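Local coordinates for uncharacterized protein (Deinococcus radiodurans, PDB 3M33), which is of unknown function but probably acts as a methyltransferase, at residues A136-V150 with Y206-L218. Residues are numbered along the deposited sequence; the frame is centred on the assembly and turned at random.
Sequences AHFLYVGPRLNVPEV and YREERHLVLARQL. With GOL (glycerol), chain K; SO4 (sulfate ion), chain I; SO4 (sulfate ion), chain E.
Val-150 and Val-213 meet tip to tip, CG1 to CG2 at 3.9 Å, where helix 149-156 packs on an antiparallel strand pair. The pairing illustrates a hallmark of the class I, Rossmann-like methyltransferase fold: the last strand, 204-216, runs antiparallel between 136-142 and 160-173. On the opposite face of the sheet Val-141 and Leu-212 lie side by side, CG2 to CD1 at 3.6 Å, and Phe-38 of helix 36-45 packs on Val-141. Phe-138, Tyr-140 and Gly-142 form hydrogen-bonded pairs with Ala-215, Val-213 and His-211. At one end His-137 places CE1 over a face of the Arg-216 guanidinium, 3.2 Å from NH2, with the two planes 34° apart.

Towards the other end the chain turns away after Gly-142, and the side chain of His-211 ties the loop back to strand 204-216. With CG anti to the backbone N (chi1 -177°), its ring reaches Val-147, whose N donates to ND1 at 2.9 Å in a nearly straight bond, although that donor sits 27° out of the ring plane. NE2 is hydrogen-bonded to Glu-164, so both ring nitrogens are engaged.

Farther out, Arg-210 lays CD against Gly-142 O at 3.4 Å and grips Glu-208 OE1 end-on with NH1 and NH2, while its NE pairs with Glu-35. An alanine in place of Glu-208 would remove the carboxylate, probably leaving these two nitrogens without their shared acceptor and Tyr-206 OH without its 2.6 Å bond to OE2. Beside them a glycerol, probably from the crystallisation liquor, links strand 204-216 to the loop after strand 136-142: its O3 donates to Pro-143 O at 2.7 Å and accepts from Glu-209 N at 3.0 Å.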
ATOM      1  N   ALA A 136      -1.566  19.461   5.108  1.00 46.55           N
ATOM      2  CA  ALA A 136      -1.133  18.235   4.440  1.00 42.63           C
ATOM      3  C   ALA A 136      -2.277  17.228   4.444  1.00 43.86           C
ATOM      4  O   ALA A 136      -3.171  17.312   5.298  1.00 36.21           O
ATOM      5  CB  ALA A 136       0.075  17.654   5.159  1.00 36.19           C
ATOM      6  N   HIS A 137      -2.251  16.291   3.493  1.00 37.68           N
ATOM      7  CA  HIS A 137      -3.164  15.145   3.491  1.00 38.81           C
ATOM      8  C   HIS A 137      -2.400  13.861   3.821  1.00 39.25           C
ATOM      9  O   HIS A 137      -1.206  13.737   3.522  1.00 37.79           O
ATOM     10  CB  HIS A 137      -3.803  14.950   2.109  1.00 36.11           C
ATOM     11  CG  HIS A 137      -4.878  15.936   1.778  1.00 39.23           C
ATOM     12  ND1 HIS A 137      -4.625  17.124   1.131  1.00 42.63           N
ATOM     13  CD2 HIS A 137      -6.218  15.897   1.976  1.00 44.13           C
ATOM     14  CE1 HIS A 137      -5.757  17.784   0.961  1.00 42.20           C
ATOM     15  NE2 HIS A 137      -6.739  17.061   1.461  1.00 43.91           N
ATOM     16  N   PHE A 138      -3.093  12.889   4.393  1.00 33.67           N
ATOM     17  CA  PHE A 138      -2.540  11.544   4.529  1.00 28.00           C
ATOM     18  C   PHE A 138      -3.433  10.641   3.692  1.00 36.82           C
ATOM     19  O   PHE A 138      -4.648  10.662   3.853  1.00 34.39           O
ATOM     20  CB  PHE A 138      -2.600  11.093   5.998  1.00 34.53           C
ATOM     21  CG  PHE A 138      -2.333   9.620   6.191  1.00 31.11           C
ATOM     22  CD1 PHE A 138      -1.041   9.114   6.110  1.00 35.17           C
ATOM     23  CD2 PHE A 138      -3.371   8.742   6.455  1.00 36.23           C
ATOM     24  CE1 PHE A 138      -0.790   7.743   6.273  1.00 34.19           C
ATOM     25  CE2 PHE A 138      -3.134   7.375   6.624  1.00 34.61           C
ATOM     26  CZ  PHE A 138      -1.835   6.876   6.530  1.00 30.39           C
ATOM     27  N   LEU A 139      -2.848   9.848   2.804  1.00 32.93           N
ATOM     28  CA  LEU A 139      -3.629   9.002   1.928  1.00 26.53           C
ATOM     29  C   LEU A 139      -3.199   7.538   2.081  1.00 32.75           C
ATOM     30  O   LEU A 139      -2.012   7.215   1.964  1.00 34.44           O
ATOM     31  CB  LEU A 139      -3.480   9.459   0.469  1.00 28.47           C
ATOM     32  CG  LEU A 139      -4.131   8.567  -0.589  1.00 32.38           C
ATOM     33  CD1 LEU A 139      -5.639   8.548  -0.386  1.00 36.20           C
ATOM     34  CD2 LEU A 139      -3.774   9.035  -1.986  1.00 34.71           C
ATOM     35  N   TYR A 140      -4.167   6.655   2.315  1.00 36.47           N
ATOM     36  CA  TYR A 140      -3.879   5.238   2.578  1.00 32.20           C
ATOM     37  C   TYR A 140      -4.888   4.300   1.914  1.00 33.92           C
ATOM     38  O   TYR A 140      -6.077   4.612   1.826  1.00 35.14           O
ATOM     39  CB  TYR A 140      -3.882   4.994   4.093  1.00 31.35           C
ATOM     40  CG  TYR A 140      -3.819   3.530   4.521  1.00 31.14           C
ATOM     41  CD1 TYR A 140      -2.598   2.871   4.631  1.00 29.82           C
ATOM     42  CD2 TYR A 140      -4.973   2.823   4.850  1.00 37.83           C
ATOM     43  CE1 TYR A 140      -2.524   1.540   5.035  1.00 36.97           C
ATOM     44  CE2 TYR A 140      -4.913   1.490   5.266  1.00 36.60           C
ATOM     45  CZ  TYR A 140      -3.677   0.857   5.349  1.00 39.57           C
ATOM     46  OH  TYR A 140      -3.585  -0.462   5.740  1.00 35.65           O
ATOM     47  N   VAL A 141      -4.418   3.147   1.443  1.00 35.71           N
ATOM     48  CA  VAL A 141      -5.333   2.065   1.106  1.00 34.26           C
ATOM     49  C   VAL A 141      -4.844   0.774   1.763  1.00 38.20           C
ATOM     50  O   VAL A 141      -3.661   0.436   1.686  1.00 35.21           O
ATOM     51  CB  VAL A 141      -5.565   1.881  -0.422  1.00 36.21           C
ATOM     52  CG1 VAL A 141      -4.283   1.479  -1.132  1.00 26.66           C
ATOM     53  CG2 VAL A 141      -6.651   0.804  -0.656  1.00 30.96           C
ATOM     54  N   GLY A 142      -5.749   0.072   2.441  1.00 37.04           N
ATOM     55  CA  GLY A 142      -5.369  -1.119   3.193  1.00 28.89           C
ATOM     56  C   GLY A 142      -5.874  -2.342   2.474  1.00 36.49           C
ATOM     57  O   GLY A 142      -6.803  -2.235   1.692  1.00 29.70           O
ATOM     58  N   PRO A 143      -5.282  -3.512   2.746  1.00 34.68           N
ATOM     59  CA  PRO A 143      -5.589  -4.700   1.948  1.00 36.81           C
ATOM     60  C   PRO A 143      -6.805  -5.479   2.460  1.00 39.78           C
ATOM     61  O   PRO A 143      -6.972  -6.639   2.093  1.00 40.12           O
ATOM     62  CB  PRO A 143      -4.319  -5.538   2.097  1.00 36.37           C
ATOM     63  CG  PRO A 143      -3.834  -5.207   3.488  1.00 37.15           C
ATOM     64  CD  PRO A 143      -4.276  -3.784   3.785  1.00 32.69           C
ATOM     65  N   ARG A 144      -7.646  -4.847   3.273  1.00 31.52           N
ATOM     66  CA  ARG A 144      -8.842  -5.509   3.804  1.00 36.71           C
ATOM     67  C   ARG A 144      -9.952  -4.493   3.828  1.00 37.68           C
ATOM     68  O   ARG A 144      -9.685  -3.294   3.708  1.00 35.88           O
ATOM     69  CB  ARG A 144      -8.617  -5.985   5.246  1.00 43.53           C
ATOM     70  CG  ARG A 144      -7.811  -7.246   5.387  1.00 55.98           C
ATOM     71  CD  ARG A 144      -7.303  -7.400   6.824  1.00 70.71           C
ATOM     72  NE  ARG A 144      -5.841  -7.450   6.848  1.00 86.37           N
ATOM     73  CZ  ARG A 144      -5.056  -6.520   7.388  1.00 90.44           C
ATOM     74  NH1 ARG A 144      -5.587  -5.458   7.982  1.00 89.09           N
ATOM     75  NH2 ARG A 144      -3.736  -6.661   7.343  1.00 90.32           N
ATOM     76  N   LEU A 145     -11.182  -4.962   4.031  1.00 32.91           N
ATOM     77  CA  LEU A 145     -12.359  -4.097   3.978  1.00 34.93           C
ATOM     78  C   LEU A 145     -12.302  -2.984   5.002  1.00 39.15           C
ATOM     79  O   LEU A 145     -12.768  -1.874   4.739  1.00 36.43           O
ATOM     80  CB  LEU A 145     -13.649  -4.897   4.197  1.00 35.14           C
ATOM     81  CG  LEU A 145     -14.912  -4.067   3.947  1.00 39.35           C
ATOM     82  CD1 LEU A 145     -15.007  -3.688   2.447  1.00 36.10           C
ATOM     83  CD2 LEU A 145     -16.170  -4.834   4.425  1.00 41.33           C
ATOM     84  N   ASN A 146     -11.735  -3.280   6.171  1.00 39.67           N
ATOM     85  CA  ASN A 146     -11.624  -2.283   7.240  1.00 35.79           C
ATOM     86  C   ASN A 146     -10.338  -2.518   8.020  1.00 37.74           C
ATOM     87  O   ASN A 146     -10.064  -3.642   8.450  1.00 43.47           O
ATOM     88  CB  ASN A 146     -12.860  -2.335   8.163  1.00 42.77           C
ATOM     89  CG  ASN A 146     -12.858  -1.237   9.225  1.00 53.18           C
ATOM     90  OD1 ASN A 146     -12.718  -0.053   8.918  1.00 60.89           O
ATOM     91  ND2 ASN A 146     -13.018  -1.635  10.489  1.00 51.27           N
ATOM     92  N   VAL A 147      -9.534  -1.467   8.165  1.00 33.63           N
ATOM     93  CA  VAL A 147      -8.291  -1.524   8.925  1.00 35.00           C
ATOM     94  C   VAL A 147      -8.440  -0.567  10.116  1.00 40.57           C
ATOM     95  O   VAL A 147      -8.104   0.606  10.026  1.00 39.99           O
ATOM     96  CB  VAL A 147      -7.064  -1.148   8.051  1.00 45.50           C
ATOM     97  CG1 VAL A 147      -5.778  -1.266   8.853  1.00 40.12           C
ATOM     98  CG2 VAL A 147      -6.985  -2.050   6.818  1.00 33.84           C
ATOM     99  N   PRO A 148      -8.977  -1.075  11.237  1.00 43.15           N
ATOM    100  CA  PRO A 148      -9.384  -0.252  12.383  1.00 43.27           C
ATOM    101  C   PRO A 148      -8.305   0.703  12.898  1.00 41.88           C
ATOM    102  O   PRO A 148      -8.643   1.813  13.307  1.00 44.74           O
ATOM    103  CB  PRO A 148      -9.708  -1.283  13.474  1.00 45.71           C
ATOM    104  CG  PRO A 148      -9.989  -2.535  12.768  1.00 52.28           C
ATOM    105  CD  PRO A 148      -9.244  -2.506  11.448  1.00 46.32           C
ATOM    106  N   GLU A 149      -7.044   0.276  12.893  1.00 40.04           N
ATOM    107  CA  GLU A 149      -5.957   1.083  13.447  1.00 46.71           C
ATOM    108  C   GLU A 149      -5.784   2.427  12.766  1.00 45.31           C
ATOM    109  O   GLU A 149      -5.267   3.365  13.372  1.00 45.48           O
ATOM    110  CB  GLU A 149      -4.622   0.351  13.374  1.00 50.94           C
ATOM    111  CG  GLU A 149      -4.718  -1.112  13.636  1.00 67.20           C
ATOM    112  CD  GLU A 149      -4.820  -1.883  12.350  1.00 68.80           C
ATOM    113  OE1 GLU A 149      -3.813  -1.881  11.595  1.00 71.63           O
ATOM    114  OE2 GLU A 149      -5.899  -2.473  12.100  1.00 59.20           O
ATOM    115  N   VAL A 150      -6.186   2.523  11.504  1.00 41.56           N
ATOM    116  CA  VAL A 150      -5.932   3.759  10.756  1.00 40.10           C
ATOM    117  C   VAL A 150      -6.776   4.911  11.311  1.00 40.84           C
ATOM    118  O   VAL A 150      -6.237   5.935  11.728  1.00 44.01           O
ATOM    119  CB  VAL A 150      -6.113   3.559   9.227  1.00 42.18           C
ATOM    120  CG1 VAL A 150      -6.296   4.909   8.510  1.00 35.15           C
ATOM    121  CG2 VAL A 150      -4.916   2.778   8.664  1.00 43.71           C
ATOM    122  N   TYR A 206     -14.037 -15.421  -4.028  1.00 40.89           N
ATOM    123  CA  TYR A 206     -13.782 -14.729  -2.769  1.00 38.23           C
ATOM    124  C   TYR A 206     -13.839 -13.229  -3.080  1.00 44.97           C
ATOM    125  O   TYR A 206     -13.996 -12.837  -4.250  1.00 43.70           O
ATOM    126  CB  TYR A 206     -12.409 -15.133  -2.187  1.00 37.70           C
ATOM    127  CG  TYR A 206     -11.240 -14.562  -2.953  1.00 37.13           C
ATOM    128  CD1 TYR A 206     -10.590 -13.412  -2.506  1.00 36.63           C
ATOM    129  CD2 TYR A 206     -10.789 -15.156  -4.133  1.00 41.61           C
ATOM    130  CE1 TYR A 206      -9.521 -12.867  -3.208  1.00 34.19           C
ATOM    131  CE2 TYR A 206      -9.712 -14.610  -4.851  1.00 39.79           C
ATOM    132  CZ  TYR A 206      -9.091 -13.461  -4.376  1.00 38.89           C
ATOM    133  OH  TYR A 206      -8.041 -12.896  -5.062  1.00 37.78           O
ATOM    134  N   ARG A 207     -13.727 -12.388  -2.058  1.00 37.55           N
ATOM    135  CA  ARG A 207     -13.794 -10.951  -2.281  1.00 38.17           C
ATOM    136  C   ARG A 207     -12.419 -10.317  -2.118  1.00 41.93           C
ATOM    137  O   ARG A 207     -11.734 -10.570  -1.148  1.00 35.37           O
ATOM    138  CB  ARG A 207     -14.774 -10.298  -1.311  1.00 37.97           C
ATOM    139  CG  ARG A 207     -16.158 -10.907  -1.357  1.00 45.93           C
ATOM    140  CD  ARG A 207     -16.865 -10.551  -2.659  1.00 59.57           C
ATOM    141  NE  ARG A 207     -17.705  -9.375  -2.478  1.00 73.50           N
ATOM    142  CZ  ARG A 207     -19.015  -9.358  -2.685  1.00 83.03           C
ATOM    143  NH1 ARG A 207     -19.700  -8.239  -2.473  1.00 87.47           N
ATOM    144  NH2 ARG A 207     -19.632 -10.454  -3.109  1.00 85.71           N
ATOM    145  N   GLU A 208     -12.004  -9.513  -3.081  1.00 39.53           N
ATOM    146  CA  GLU A 208     -10.848  -8.662  -2.859  1.00 38.31           C
ATOM    147  C   GLU A 208     -11.393  -7.385  -2.233  1.00 34.21           C
ATOM    148  O   GLU A 208     -12.235  -6.716  -2.821  1.00 36.20           O
ATOM    149  CB  GLU A 208     -10.156  -8.350  -4.197  1.00 38.32           C
ATOM    150  CG  GLU A 208      -9.282  -9.484  -4.741  1.00 35.60           C
ATOM    151  CD  GLU A 208      -7.933  -9.574  -4.032  1.00 38.90           C
ATOM    152  OE1 GLU A 208      -7.584  -8.620  -3.289  1.00 40.45           O
ATOM    153  OE2 GLU A 208      -7.219 -10.586  -4.226  1.00 41.52           O
ATOM    154  N   GLU A 209     -10.920  -7.030  -1.050  1.00 35.95           N
ATOM    155  CA  GLU A 209     -11.488  -5.881  -0.361  1.00 36.96           C
ATOM    156  C   GLU A 209     -10.431  -4.853   0.024  1.00 36.58           C
ATOM    157  O   GLU A 209      -9.300  -5.202   0.324  1.00 35.46           O
ATOM    158  CB  GLU A 209     -12.296  -6.348   0.862  1.00 35.29           C
ATOM    159  CG  GLU A 209     -13.227  -7.491   0.513  1.00 36.30           C
ATOM    160  CD  GLU A 209     -14.273  -7.785   1.583  1.00 34.81           C
ATOM    161  OE1 GLU A 209     -13.910  -7.931   2.762  1.00 39.34           O
ATOM    162  OE2 GLU A 209     -15.464  -7.862   1.227  1.00 38.21           O
ATOM    163  N   ARG A 210     -10.803  -3.576   0.010  1.00 30.55           N
ATOM    164  CA  ARG A 210      -9.860  -2.513   0.330  1.00 37.78           C
ATOM    165  C   ARG A 210     -10.518  -1.445   1.195  1.00 36.87           C
ATOM    166  O   ARG A 210     -11.720  -1.230   1.113  1.00 34.59           O
ATOM    167  CB  ARG A 210      -9.316  -1.863  -0.944  1.00 35.89           C
ATOM    168  CG  ARG A 210      -8.667  -2.833  -1.921  1.00 25.97           C
ATOM    169  CD  ARG A 210      -7.242  -3.263  -1.494  1.00 26.72           C
ATOM    170  NE  ARG A 210      -6.622  -4.050  -2.561  1.00 34.14           N
ATOM    171  CZ  ARG A 210      -6.843  -5.347  -2.742  1.00 40.70           C
ATOM    172  NH1 ARG A 210      -7.660  -5.988  -1.912  1.00 36.10           N
ATOM    173  NH2 ARG A 210      -6.274  -6.001  -3.757  1.00 36.58           N
ATOM    174  N   HIS A 211      -9.713  -0.776   2.015  1.00 33.05           N
ATOM    175  CA  HIS A 211     -10.186   0.311   2.863  1.00 32.54           C
ATOM    176  C   HIS A 211      -9.393   1.563   2.510  1.00 32.43           C
ATOM    177  O   HIS A 211      -8.216   1.653   2.838  1.00 32.28           O
ATOM    178  CB  HIS A 211      -9.922  -0.049   4.330  1.00 28.66           C
ATOM    179  CG  HIS A 211     -10.431   0.956   5.315  1.00 32.16           C
ATOM    180  ND1 HIS A 211     -10.078   0.926   6.651  1.00 36.89           N
ATOM    181  CD2 HIS A 211     -11.282   2.000   5.176  1.00 33.90           C
ATOM    182  CE1 HIS A 211     -10.685   1.912   7.286  1.00 38.24           C
ATOM    183  NE2 HIS A 211     -11.412   2.586   6.415  1.00 36.05           N
ATOM    184  N   LEU A 212     -10.026   2.530   1.851  1.00 34.06           N
ATOM    185  CA  LEU A 212      -9.338   3.764   1.469  1.00 32.97           C
ATOM    186  C   LEU A 212      -9.615   4.859   2.471  1.00 37.12           C
ATOM    187  O   LEU A 212     -10.761   5.045   2.881  1.00 32.92           O
ATOM    188  CB  LEU A 212      -9.808   4.258   0.100  1.00 35.02           C
ATOM    189  CG  LEU A 212      -9.398   3.582  -1.197  1.00 46.78           C
ATOM    190  CD1 LEU A 212      -9.888   2.146  -1.251  1.00 54.17           C
ATOM    191  CD2 LEU A 212      -9.957   4.378  -2.376  1.00 47.51           C
ATOM    192  N   VAL A 213      -8.578   5.608   2.839  1.00 30.91           N
ATOM    193  CA  VAL A 213      -8.727   6.679   3.809  1.00 32.64           C
ATOM    194  C   VAL A 213      -7.931   7.894   3.353  1.00 34.70           C
ATOM    195  O   VAL A 213      -6.736   7.798   3.083  1.00 38.68           O
ATOM    196  CB  VAL A 213      -8.239   6.242   5.231  1.00 33.83           C
ATOM    197  CG1 VAL A 213      -8.257   7.405   6.199  1.00 31.00           C
ATOM    198  CG2 VAL A 213      -9.091   5.111   5.771  1.00 33.61           C
ATOM    199  N   LEU A 214      -8.603   9.031   3.248  1.00 29.70           N
ATOM    200  CA  LEU A 214      -7.923  10.300   3.041  1.00 30.76           C
ATOM    201  C   LEU A 214      -8.212  11.141   4.276  1.00 36.08           C
ATOM    202  O   LEU A 214      -9.369  11.288   4.680  1.00 34.14           O
ATOM    203  CB  LEU A 214      -8.478  10.992   1.788  1.00 37.27           C
ATOM    204  CG  LEU A 214      -7.917  12.376   1.445  1.00 37.40           C
ATOM    205  CD1 LEU A 214      -6.438  12.245   1.132  1.00 31.90           C
ATOM    206  CD2 LEU A 214      -8.646  12.976   0.252  1.00 31.80           C
ATOM    207  N   ALA A 215      -7.166  11.671   4.891  1.00 36.40           N
ATOM    208  CA  ALA A 215      -7.319  12.425   6.128  1.00 33.52           C
ATOM    209  C   ALA A 215      -6.526  13.724   6.061  1.00 42.23           C
ATOM    210  O   ALA A 215      -5.619  13.873   5.237  1.00 35.54           O
ATOM    211  CB  ALA A 215      -6.850  11.584   7.309  1.00 31.64           C
ATOM    212  N   ARG A 216      -6.863  14.663   6.934  1.00 39.46           N
ATOM    213  CA  ARG A 216      -6.114  15.898   7.024  1.00 40.29           C
ATOM    214  C   ARG A 216      -6.427  16.546   8.369  1.00 47.68           C
ATOM    215  O   ARG A 216      -7.454  16.247   8.989  1.00 46.52           O
ATOM    216  CB  ARG A 216      -6.465  16.803   5.844  1.00 46.56           C
ATOM    217  CG  ARG A 216      -6.874  18.210   6.209  1.00 64.19           C
ATOM    218  CD  ARG A 216      -7.679  18.854   5.074  1.00 70.57           C
ATOM    219  NE  ARG A 216      -6.825  19.481   4.073  1.00 75.20           N
ATOM    220  CZ  ARG A 216      -7.286  20.103   2.993  1.00 90.60           C
ATOM    221  NH1 ARG A 216      -8.595  20.166   2.776  1.00 97.10           N
ATOM    222  NH2 ARG A 216      -6.441  20.658   2.129  1.00 91.03           N
ATOM    223  N   GLN A 217      -5.537  17.399   8.858  1.00 44.22           N
ATOM    224  CA  GLN A 217      -5.854  18.092  10.094  1.00 48.55           C
ATOM    225  C   GLN A 217      -6.547  19.403   9.774  1.00 54.40           C
ATOM    226  O   GLN A 217      -5.915  20.342   9.293  1.00 58.00           O
ATOM    227  CB  GLN A 217      -4.622  18.339  10.949  1.00 47.00           C
ATOM    228  CG  GLN A 217      -4.990  18.851  12.326  1.00 61.41           C
ATOM    229  CD  GLN A 217      -3.814  18.885  13.266  1.00 69.44           C
ATOM    230  OE1 GLN A 217      -2.782  19.494  12.972  1.00 73.92           O
ATOM    231  NE2 GLN A 217      -3.961  18.227  14.410  1.00 69.87           N
ATOM    232  N   LEU A 218      -7.855  19.445  10.014  1.00 52.75           N
ATOM    233  CA  LEU A 218      -8.644  20.648   9.779  1.00 57.13           C
ATOM    234  C   LEU A 218      -8.540  21.572  10.989  1.00 58.09           C
ATOM    235  O   LEU A 218      -8.462  22.787  10.839  1.00 63.44           O
ATOM    236  CB  LEU A 218     -10.107  20.279   9.527  1.00 63.09           C
ATOM    237  CG  LEU A 218     -10.414  19.304   8.390  1.00 66.37           C
ATOM    238  CD1 LEU A 218     -11.741  18.616   8.618  1.00 68.12           C
ATOM    239  CD2 LEU A 218     -10.403  20.018   7.057  1.00 71.44           C
TER
HETATM  240  C1  GOL K 232      -9.323 -11.776   0.837  1.00 65.01           C
HETATM  241  O1  GOL K 232      -8.303 -12.398   0.090  1.00 55.93           O
HETATM  242  C2  GOL K 232      -8.856 -10.409   1.330  1.00 69.59           C
HETATM  243  O2  GOL K 232      -9.786  -9.866   2.258  1.00 62.36           O
HETATM  244  C3  GOL K 232      -8.661  -9.506   0.109  1.00 63.61           C
HETATM  245  O3  GOL K 232      -8.602  -8.150   0.486  1.00 46.52           O
HETATM  246  S   SO4 I 230      -5.935  -7.696  -6.921  0.50 63.78           S
HETATM  247  O1  SO4 I 230      -5.156  -6.566  -7.430  0.50 62.66           O
HETATM  248  O2  SO4 I 230      -5.289  -8.291  -5.753  0.50 59.49           O
HETATM  249  O3  SO4 I 230      -7.267  -7.227  -6.555  0.50 63.66           O
HETATM  250  O4  SO4 I 230      -6.033  -8.719  -7.955  0.50 68.43           O
HETATM  251  S   SO4 E 226     -18.228 -14.967  -2.114  0.50 84.09           S
HETATM  252  O1  SO4 E 226     -18.399 -13.514  -2.122  0.50 78.71           O
HETATM  253  O2  SO4 E 226     -17.690 -15.406  -3.397  0.50 77.90           O
HETATM  254  O3  SO4 E 226     -17.308 -15.355  -1.044  0.50 82.07           O
HETATM  255  O4  SO4 E 226     -19.523 -15.613  -1.905  0.50 86.01           O
HETATM  256  O   HOH W   1      -3.360  18.650   7.585  1.00 42.93           O
HETATM  257  O   HOH W   2     -11.772  -7.992   4.085  1.00 45.72           O